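Local coordinates for protein ditrans,polycis-undecaprenyl-diphosphate synthase ((2E,6E)-farnesyl-diphosphate specific) (Acinetobacter baumannii, PDB 6ACS) that probably condenses eight isopentenyl diphosphates with farnesyl diphosphate to make undecaprenyl diphosphate, the precursor of the lipid carrier for bacterial cell-wall polysaccharides, at residues Gly103-Leu108 with Leu115-Glu120. Residues are numbered along the deposited sequence; the frame is centred on the assembly and turned at random. Where two conformers were deposited one is given.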
loop_
_atom_site.group_PDB
_atom_site.type_symbol
_atom_site.label_atom_id
_atom_site.label_comp_id
_atom_site.label_asym_id
_atom_site.label_seq_id
_atom_site.Cartn_x
_atom_site.Cartn_y
_atom_site.Cartn_z
ATOM N N GLY B 103 -7.950 -11.435 9.676
ATOM C CA GLY B 103 -6.709 -12.103 9.993
ATOM C C GLY B 103 -6.857 -13.606 9.952
ATOM O O GLY B 103 -7.932 -14.156 9.711
ATOM N N ASP B 104 -5.736 -14.272 10.186
ATOM C CA ASP B 104 -5.651 -15.723 10.160
ATOM C C ASP B 104 -6.270 -16.272 11.431
ATOM O O ASP B 104 -5.856 -15.905 12.536
ATOM C CB ASP B 104 -4.184 -16.118 10.033
ATOM C CG ASP B 104 -3.964 -17.607 9.821
ATOM O OD1 ASP B 104 -4.910 -18.428 9.871
ATOM O OD2 ASP B 104 -2.786 -17.945 9.591
ATOM N N ARG B 105 -7.267 -17.133 11.287
ATOM C CA ARG B 105 -7.883 -17.720 12.467
ATOM C C ARG B 105 -7.409 -19.136 12.712
ATOM O O ARG B 105 -7.718 -19.699 13.768
ATOM C CB ARG B 105 -9.417 -17.698 12.348
ATOM C CG ARG B 105 -9.986 -16.291 12.175
ATOM C CD ARG B 105 -11.512 -16.250 12.269
ATOM N NE ARG B 105 -12.020 -14.913 11.941
ATOM C CZ ARG B 105 -13.305 -14.564 11.981
ATOM N NH1 ARG B 105 -14.229 -15.452 12.340
ATOM N NH2 ARG B 105 -13.668 -13.327 11.673
ATOM N N SER B 106 -6.623 -19.698 11.794
ATOM C CA SER B 106 -6.323 -21.125 11.855
ATOM C C SER B 106 -5.457 -21.496 13.052
ATOM O O SER B 106 -5.478 -22.657 13.474
ATOM C CB SER B 106 -5.662 -21.579 10.551
ATOM O OG SER B 106 -4.377 -21.003 10.386
ATOM N N ARG B 107 -4.704 -20.556 13.616
ATOM C CA ARG B 107 -3.858 -20.851 14.765
ATOM C C ARG B 107 -4.315 -20.156 16.043
ATOM O O ARG B 107 -3.568 -20.135 17.026
ATOM C CB ARG B 107 -2.396 -20.529 14.447
ATOM C CG ARG B 107 -1.838 -21.401 13.317
ATOM C CD ARG B 107 -0.342 -21.219 13.111
ATOM N NE ARG B 107 0.041 -19.816 12.985
ATOM C CZ ARG B 107 0.029 -19.138 11.840
ATOM N NH1 ARG B 107 -0.342 -19.735 10.714
ATOM N NH2 ARG B 107 0.393 -17.862 11.821
ATOM N N LEU B 108 -5.536 -19.603 16.065
ATOM C CA LEU B 108 -6.024 -18.963 17.276
ATOM C C LEU B 108 -6.649 -19.991 18.216
ATOM O O LEU B 108 -7.158 -21.023 17.766
ATOM C CB LEU B 108 -7.065 -17.907 16.938
ATOM C CG LEU B 108 -6.604 -16.722 16.106
ATOM C CD1 LEU B 108 -7.776 -15.770 15.923
ATOM C CD2 LEU B 108 -5.447 -16.035 16.815
ATOM N N LEU B 115 -15.567 -16.864 20.299
ATOM C CA LEU B 115 -15.975 -15.549 20.769
ATOM C C LEU B 115 -16.053 -14.548 19.622
ATOM O O LEU B 115 -16.974 -13.725 19.580
ATOM C CB LEU B 115 -15.007 -15.068 21.845
ATOM C CG LEU B 115 -15.278 -13.696 22.459
ATOM C CD1 LEU B 115 -16.711 -13.600 22.983
ATOM C CD2 LEU B 115 -14.281 -13.429 23.566
ATOM N N MET B 116 -15.100 -14.602 18.687
ATOM C CA MET B 116 -15.155 -13.747 17.501
ATOM C C MET B 116 -16.409 -14.022 16.679
ATOM O O MET B 116 -17.087 -13.091 16.222
ATOM C CB MET B 116 -13.913 -13.955 16.638
ATOM C CG MET B 116 -12.614 -13.495 17.260
ATOM S SD MET B 116 -11.247 -13.916 16.163
ATOM C CE MET B 116 -9.939 -12.902 16.851
ATOM N N GLU B 117 -16.709 -15.303 16.441
ATOM C CA GLU B 117 -17.911 -15.640 15.680
ATOM C C GLU B 117 -19.168 -15.141 16.386
ATOM O O GLU B 117 -20.077 -14.583 15.749
ATOM C CB GLU B 117 -17.968 -17.149 15.456
ATOM C CG GLU B 117 -16.834 -17.633 14.588
ATOM C CD GLU B 117 -16.667 -19.137 14.613
ATOM O OE1 GLU B 117 -17.205 -19.794 15.533
ATOM O OE2 GLU B 117 -15.980 -19.663 13.718
ATOM N N ASP B 118 -19.223 -15.315 17.706
ATOM C CA ASP B 118 -20.369 -14.864 18.485
ATOM C C ASP B 118 -20.513 -13.348 18.434
ATOM O O ASP B 118 -21.625 -12.831 18.302
ATOM C CB ASP B 118 -20.233 -15.344 19.932
ATOM C CG ASP B 118 -20.272 -16.860 20.058
ATOM O OD1 ASP B 118 -20.709 -17.537 19.102
ATOM O OD2 ASP B 118 -19.866 -17.375 21.123
ATOM N N ALA B 119 -19.400 -12.614 18.541
ATOM C CA ALA B 119 -19.469 -11.157 18.488
ATOM C C ALA B 119 -19.951 -10.680 17.124
ATOM O O ALA B 119 -20.780 -9.754 17.028
ATOM C CB ALA B 119 -18.101 -10.548 18.815
ATOM N N GLU B 120 -19.440 -11.292 16.053
ATOM C CA GLU B 120 -19.883 -10.891 14.722
ATOM C C GLU B 120 -21.372 -11.145 14.538
ATOM O O GLU B 120 -22.096 -10.267 14.052
ATOM C CB GLU B 120 -19.073 -11.609 13.645
ATOM C CG GLU B 120 -17.628 -11.145 13.553
ATOM C CD GLU B 120 -16.834 -11.894 12.492
ATOM O OE1 GLU B 120 -17.223 -13.036 12.171
ATOM O OE2 GLU B 120 -15.832 -11.346 11.981
HETATM O O HOH W 1 -14.281 -18.434 12.153
#
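A surface salt bridge, Arg105 to Glu120, ties the loop after strand 97-102 to the helix that follows it. Arg105 spans the gap with a chain extended from CG to NE (chi2 -171°, chi3 -173°), and Glu120 reaches out to meet it. Arg105 NH2 donates to Glu120 OE2 at 2.9 Å; OE2 lies close to the guanidinium plane, whereas NH2 meets it from above the carboxylate plane, and the bond is bent (139° at the hydrogen). Both atoms also bond the backbone of Phe101, NH2 to its O and OE2 to its N, so the pair clasps the strand end. The loop and helix 110-123 belong to the beta-alpha-beta crossover from strand 97-102 to its parallel neighbour 129-134. Leu108 closes the type I turn begun at Arg105, its branched apolar side chain directed toward the helix. There Met116, one turn before Glu120, lays its flexible thioether across it at about a right angle, CE 3.7 Å from Leu108 CD1. On the exposed flank a water accepts from Arg105 NH1 (3.0 Å) and donates to Glu117 OE2 (2.6 Å). Asp104 OD1 accepts from Ser106 N at 2.9 Å, an Asx turn, and from Ser106 OG as well.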